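Local coordinates for phenazine biosynthesis protein, PhzF family (Bacillus anthracis, PDB 3EDN), which belongs to the PhzF family with a diaminopimelate epimerase-like fold and probably acts as an isomerase-type enzyme related to those of phenazine biosynthesis, at residues F128-G133 and P154-S159; N5-D10 and V292-V297. All blocks are in the same frame, centred on the assembly; numbering follows the deposited sequence.

Contact 1: F128-G133 and P154-S159; sequences FKDFAG and PIVYGS
Strand 127-130 pairs antiparallel with strand 156-159 here, in one half of the diaminopimelate epimerase-like fold. Tyr157, Phe131 and Phe128 bury the most surface between the two segments. Lys129 and Tyr157 form the hydrogen-bonded pair. Tyr157 N gives to Lys129 O at 2.9 Å, nearly along the C=O axis. The return bond, Lys129 N to Tyr157 O, arrives from above the carbonyl plane. Past the end of the ladder a longer bond follows, from Phe131 N to Ile155 O at 3.3 Å, so the two segments stay joined after strand 127-130 ends. Tyr157 has CG anti to its carbonyl carbon (chi1 -67°). This lays the ring along the partner strand, with Asp130 O at the ring edge, in its plane. The far end of the ring reaches Phe131, whose CD1 lies 4.1 Å from Tyr157 CE2. The two side chains cross obliquely, and Tyr157 OH sits at the edge of the Phe131 ring, in plane. A water bridges Tyr157 OH and Ala132 N through two weak bonds. Phe131 turns its CG anti to the backbone N (chi1 169°) and runs side by side with Ile155. Its CB meets Ile155 CG2 at 3.7 Å. Gly133 N lies over the centre of one face of the Phe131 ring. Leu138 of helix 135-141 touches both Phe131 and Ile155, and Leu189 touches Phe131 and Tyr157. Phe128 lies on the other side of the strand pair, where helix 230-244 packs through Ala238 and Tyr239. There Gly158 CA lies 3.8 Å from Phe128 CD1, and Val156 CG2 meets the same CD1 at 3.7 Å.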
loop_
_atom_site.group_PDB
_atom_site.type_symbol
_atom_site.label_atom_id
_atom_site.label_comp_id
_atom_site.label_asym_id
_atom_site.label_seq_id
_atom_site.Cartn_x
_atom_site.Cartn_y
_atom_site.Cartn_z
ATOM N N PHE A 128 8.834 11.183 33.280
ATOM C CA PHE A 128 8.447 12.515 33.743
ATOM C C PHE A 128 9.639 13.469 33.774
ATOM O O PHE A 128 10.769 13.046 34.034
ATOM C CB PHE A 128 7.876 12.435 35.159
ATOM C CG PHE A 128 6.563 11.700 35.258
ATOM C CD1 PHE A 128 5.379 12.292 34.842
ATOM C CD2 PHE A 128 6.519 10.427 35.796
ATOM C CE1 PHE A 128 4.166 11.613 34.930
ATOM C CE2 PHE A 128 5.314 9.732 35.901
ATOM C CZ PHE A 128 4.133 10.324 35.464
ATOM N N LYS A 129 9.366 14.754 33.547
ATOM C CA LYS A 129 10.340 15.833 33.773
ATOM C C LYS A 129 9.621 16.966 34.498
ATOM O O LYS A 129 8.473 17.258 34.181
ATOM C CB LYS A 129 10.858 16.358 32.437
ATOM C CG LYS A 129 11.454 15.302 31.535
ATOM C CD LYS A 129 11.935 15.903 30.206
ATOM C CE LYS A 129 12.733 14.892 29.381
ATOM N NZ LYS A 129 14.106 14.652 29.948
ATOM N N ASP A 130 10.272 17.626 35.459
ATOM C CA ASP A 130 9.622 18.746 36.142
ATOM C C ASP A 130 9.444 19.931 35.194
ATOM O O ASP A 130 10.251 20.144 34.297
ATOM C CB ASP A 130 10.389 19.168 37.408
ATOM C CG ASP A 130 9.985 18.361 38.640
ATOM O OD1 ASP A 130 9.335 17.297 38.501
ATOM O OD2 ASP A 130 10.311 18.795 39.770
ATOM N N PHE A 131 8.353 20.665 35.370
ATOM C CA PHE A 131 8.130 21.883 34.617
ATOM C C PHE A 131 8.768 23.022 35.385
ATOM O O PHE A 131 8.398 23.274 36.533
ATOM C CB PHE A 131 6.633 22.136 34.437
ATOM C CG PHE A 131 6.319 23.500 33.903
ATOM C CD1 PHE A 131 6.539 23.801 32.568
ATOM C CD2 PHE A 131 5.800 24.480 34.732
ATOM C CE1 PHE A 131 6.250 25.054 32.071
ATOM C CE2 PHE A 131 5.506 25.741 34.244
ATOM C CZ PHE A 131 5.734 26.032 32.909
ATOM N N ALA A 132 9.717 23.706 34.750
ATOM C CA ALA A 132 10.479 24.745 35.435
ATOM C C ALA A 132 10.146 26.152 34.955
ATOM O O ALA A 132 10.787 27.119 35.375
ATOM C CB ALA A 132 11.968 24.476 35.300
ATOM N N GLY A 133 9.150 26.263 34.082
ATOM C CA GLY A 133 8.748 27.546 33.505
ATOM C C GLY A 133 7.880 28.382 34.426
ATOM O O GLY A 133 7.787 28.117 35.627
ATOM N N PRO A 154 2.318 18.668 41.606
ATOM C CA PRO A 154 3.309 19.215 40.683
ATOM C C PRO A 154 2.878 19.269 39.228
ATOM O O PRO A 154 2.148 18.396 38.751
ATOM C CB PRO A 154 4.518 18.275 40.843
ATOM C CG PRO A 154 3.943 16.985 41.300
ATOM C CD PRO A 154 2.666 17.307 42.058
ATOM N N ILE A 155 3.321 20.313 38.547
ATOM C CA ILE A 155 3.186 20.411 37.098
ATOM C C ILE A 155 4.374 19.675 36.505
ATOM O O ILE A 155 5.529 19.949 36.869
ATOM C CB ILE A 155 3.157 21.872 36.624
ATOM C CG1 ILE A 155 2.041 22.651 37.334
ATOM C CG2 ILE A 155 3.002 21.935 35.106
ATOM C CD1 ILE A 155 2.166 24.187 37.174
ATOM N N VAL A 156 4.105 18.711 35.627
ATOM C CA VAL A 156 5.172 17.915 35.039
ATOM C C VAL A 156 4.890 17.631 33.574
ATOM O O VAL A 156 3.736 17.601 33.149
ATOM C CB VAL A 156 5.365 16.554 35.755
ATOM C CG1 VAL A 156 5.730 16.762 37.213
ATOM C CG2 VAL A 156 4.113 15.662 35.613
ATOM N N TYR A 157 5.952 17.445 32.810
ATOM C CA TYR A 157 5.872 16.827 31.490
ATOM C C TYR A 157 5.825 15.338 31.746
ATOM O O TYR A 157 6.575 14.836 32.583
ATOM C CB TYR A 157 7.148 17.106 30.689
ATOM C CG TYR A 157 7.393 18.545 30.292
ATOM C CD1 TYR A 157 6.784 19.086 29.160
ATOM C CD2 TYR A 157 8.249 19.360 31.033
ATOM C CE1 TYR A 157 7.005 20.415 28.774
ATOM C CE2 TYR A 157 8.478 20.685 30.661
ATOM C CZ TYR A 157 7.852 21.199 29.531
ATOM O OH TYR A 157 8.076 22.497 29.147
ATOM N N GLY A 158 4.957 14.631 31.031
ATOM C CA GLY A 158 4.868 13.181 31.157
ATOM C C GLY A 158 4.653 12.511 29.808
ATOM O O GLY A 158 4.060 13.093 28.901
ATOM N N SER A 159 5.172 11.298 29.651
ATOM C CA SER A 159 5.009 10.544 28.414
ATOM C C SER A 159 4.874 9.064 28.695
ATOM O O SER A 159 5.676 8.503 29.461
ATOM C CB SER A 159 6.236 10.705 27.529
ATOM O OG SER A 159 6.188 9.759 26.472
HETATM O O HOH W 1 10.094 23.924 31.412
#

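Contact 2: N5-D10 and V292-V297; sequences NVFHYD and VKEFEV
Phe7 and Glu294 lie side by side on one face of this antiparallel strand pair and point the same way. The Glu294 carboxylate is stacked on the Phe7 ring, with the planes 21° apart. Glu294 CG sits over that ring face, 3.7 Å from the ring centroid, in a CH-pi contact. The Glu294 chain is extended, with CG anti to the backbone N, and this carries OE2 on to Asn5. There the Asn5 amide stands nearly perpendicular to the carboxylate. A water gives a hydrogen bond to Asn5 OD1 and a weak one to Glu294 OE2. The opposite face carries Val6, His8, Lys293 and Phe295. Phe295 places CG in the crowded position between the backbone N and the carbonyl carbon (chi1 53°), which folds the ring back over Val6. Val6 CB then lies over the ring face, 3.8 Å from Phe295 CE1. Val43 of helix 33-43 packs on both residues. Val292 CB stands over the centre of the His8 ring, 3.6 Å from its centroid. Lys293 reaches the same ring in its plane, with NZ giving a hydrogen bond to His8 ND1 at 2.9 Å. At the other ring nitrogen, His8 NE2 gives to Asp10 OD1 at 2.8 Å, meeting the carboxylate from above its plane. The imidazole is thus held at both nitrogens, and its rotation is fixed. Asp10 OD2 accepts from Gly19 N. The Asp10 carboxylate probably polarises the ring and strengthens ND1 as an acceptor for Lys293. His8 O accepts from Val292 N at 2.8 Å and from Lys293 N at 3.2 Å. Two residues, Val292 and Lys293, thus stand opposite the single His8, which makes a classic beta bulge in the pairing of the N-terminal and C-terminal strands of this diaminopimelate epimerase-like fold.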
loop_
_atom_site.group_PDB
_atom_site.type_symbol
_atom_site.label_atom_id
_atom_site.label_comp_id
_atom_site.label_asym_id
_atom_site.label_seq_id
_atom_site.Cartn_x
_atom_site.Cartn_y
_atom_site.Cartn_z
ATOM N N ASN A 5 -17.252 0.779 2.021
ATOM C CA ASN A 5 -18.035 0.986 3.235
ATOM C C ASN A 5 -17.107 1.316 4.399
ATOM O O ASN A 5 -16.172 0.564 4.698
ATOM C CB ASN A 5 -18.879 -0.244 3.559
ATOM C CG ASN A 5 -20.003 -0.467 2.557
ATOM O OD1 ASN A 5 -20.639 0.479 2.084
ATOM N ND2 ASN A 5 -20.271 -1.723 2.262
ATOM N N VAL A 6 -17.363 2.453 5.037
ATOM C CA VAL A 6 -16.551 2.915 6.160
ATOM C C VAL A 6 -17.437 2.982 7.391
ATOM O O VAL A 6 -18.555 3.463 7.335
ATOM C CB VAL A 6 -15.968 4.297 5.859
ATOM C CG1 VAL A 6 -15.047 4.775 6.990
ATOM C CG2 VAL A 6 -15.186 4.241 4.552
ATOM N N PHE A 7 -16.921 2.489 8.515
ATOM C CA PHE A 7 -17.637 2.592 9.776
ATOM C C PHE A 7 -17.056 3.699 10.637
ATOM O O PHE A 7 -15.861 4.016 10.571
ATOM C CB PHE A 7 -17.609 1.254 10.521
ATOM C CG PHE A 7 -18.460 0.205 9.878
ATOM C CD1 PHE A 7 -19.743 -0.031 10.329
ATOM C CD2 PHE A 7 -17.972 -0.533 8.809
ATOM C CE1 PHE A 7 -20.534 -0.987 9.726
ATOM C CE2 PHE A 7 -18.762 -1.476 8.200
ATOM C CZ PHE A 7 -20.039 -1.708 8.670
ATOM N N HIS A 8 -17.936 4.319 11.400
ATOM C CA HIS A 8 -17.560 5.271 12.427
ATOM C C HIS A 8 -17.914 4.626 13.765
ATOM O O HIS A 8 -19.091 4.341 14.015
ATOM C CB HIS A 8 -18.371 6.543 12.208
ATOM C CG HIS A 8 -18.260 7.557 13.300
ATOM N ND1 HIS A 8 -18.977 8.733 13.269
ATOM C CD2 HIS A 8 -17.529 7.585 14.441
ATOM C CE1 HIS A 8 -18.705 9.440 14.353
ATOM N NE2 HIS A 8 -17.829 8.769 15.079
ATOM N N TYR A 9 -16.890 4.329 14.580
ATOM C CA TYR A 9 -17.080 3.924 15.980
ATOM C C TYR A 9 -16.466 5.012 16.822
ATOM O O TYR A 9 -15.466 5.613 16.414
ATOM C CB TYR A 9 -16.363 2.589 16.283
ATOM C CG TYR A 9 -17.199 1.386 15.938
ATOM C CD1 TYR A 9 -17.533 1.112 14.616
ATOM C CD2 TYR A 9 -17.677 0.529 16.930
ATOM C CE1 TYR A 9 -18.319 0.023 14.290
ATOM C CE2 TYR A 9 -18.462 -0.571 16.617
ATOM C CZ TYR A 9 -18.770 -0.820 15.281
ATOM O OH TYR A 9 -19.564 -1.897 14.952
ATOM N N ASP A 10 -17.064 5.284 17.981
ATOM C CA ASP A 10 -16.436 6.212 18.933
ATOM C C ASP A 10 -15.700 5.393 19.973
ATOM O O ASP A 10 -16.287 4.500 20.581
ATOM C CB ASP A 10 -17.465 7.108 19.626
ATOM C CG ASP A 10 -17.720 8.405 18.873
ATOM O OD1 ASP A 10 -17.119 8.632 17.802
ATOM O OD2 ASP A 10 -18.535 9.191 19.398
ATOM N N VAL A 292 -21.285 4.107 15.710
ATOM C CA VAL A 292 -21.963 5.369 15.461
ATOM C C VAL A 292 -22.731 5.329 14.129
ATOM O O VAL A 292 -23.965 5.516 14.100
ATOM C CB VAL A 292 -21.016 6.581 15.525
ATOM C CG1 VAL A 292 -21.799 7.851 15.262
ATOM C CG2 VAL A 292 -20.340 6.632 16.901
ATOM N N LYS A 293 -22.011 5.092 13.033
ATOM C CA LYS A 293 -22.657 5.003 11.724
ATOM C C LYS A 293 -21.803 4.275 10.708
ATOM O O LYS A 293 -20.631 3.975 10.960
ATOM C CB LYS A 293 -22.989 6.405 11.177
ATOM C CG LYS A 293 -21.792 7.332 10.945
ATOM C CD LYS A 293 -22.273 8.666 10.418
ATOM C CE LYS A 293 -21.123 9.626 10.195
ATOM N NZ LYS A 293 -20.714 10.256 11.496
ATOM N N GLU A 294 -22.412 3.997 9.548
ATOM C CA GLU A 294 -21.705 3.421 8.420
ATOM C C GLU A 294 -22.081 4.223 7.192
ATOM O O GLU A 294 -23.217 4.683 7.078
ATOM C CB GLU A 294 -22.128 1.962 8.223
ATOM C CG GLU A 294 -21.423 1.300 7.061
ATOM C CD GLU A 294 -22.066 0.006 6.620
ATOM O OE1 GLU A 294 -23.015 -0.483 7.286
ATOM O OE2 GLU A 294 -21.598 -0.542 5.596
ATOM N N PHE A 295 -21.131 4.426 6.295
ATOM C CA PHE A 295 -21.383 5.235 5.092
ATOM C C PHE A 295 -20.445 4.840 3.968
ATOM O O PHE A 295 -19.461 4.117 4.172
ATOM C CB PHE A 295 -21.243 6.718 5.399
ATOM C CG PHE A 295 -19.940 7.066 6.047
ATOM C CD1 PHE A 295 -18.836 7.382 5.269
ATOM C CD2 PHE A 295 -19.804 7.048 7.428
ATOM C CE1 PHE A 295 -17.622 7.704 5.841
ATOM C CE2 PHE A 295 -18.584 7.366 8.015
ATOM C CZ PHE A 295 -17.492 7.690 7.220
ATOM N N GLU A 296 -20.752 5.317 2.763
ATOM C CA GLU A 296 -19.990 4.937 1.582
ATOM C C GLU A 296 -19.068 6.059 1.179
ATOM O O GLU A 296 -19.449 7.230 1.234
ATOM C CB GLU A 296 -20.929 4.693 0.405
ATOM C CG GLU A 296 -21.889 3.534 0.566
ATOM C CD GLU A 296 -22.770 3.376 -0.658
ATOM O OE1 GLU A 296 -22.762 4.287 -1.512
ATOM O OE2 GLU A 296 -23.459 2.347 -0.766
ATOM N N VAL A 297 -17.853 5.689 0.778
ATOM C CA VAL A 297 -16.898 6.618 0.195
ATOM C C VAL A 297 -16.549 6.111 -1.199
ATOM O O VAL A 297 -16.338 4.920 -1.384
ATOM C CB VAL A 297 -15.622 6.699 1.060
ATOM C CG1 VAL A 297 -14.601 7.629 0.440
ATOM C CG2 VAL A 297 -15.977 7.166 2.481
HETATM O O HOH W 2 -22.509 1.986 3.703
#

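How the contacts relate
Both contacts are antiparallel strand pairs, and both are partly buried. They lie on opposite sides of the chain's centre, with centres about 39 Å apart and nearest atoms about 23 Å apart. Contact 1 joins strands close in sequence and is nested within the long loop closed by contact 2, which ties the two chain ends together. They share no strand or helix. Contact 1 is short, and its side chains meet mainly through aromatic and aliphatic packing, with helix 230-244 touching Phe128 and Val156, and helix 135-141 touching Phe131 and Ile155. Contact 2 is longer and more polar. It combines packing against helix 33-43 with charged groups, a histidine bonded at both nitrogens and a bulged ladder.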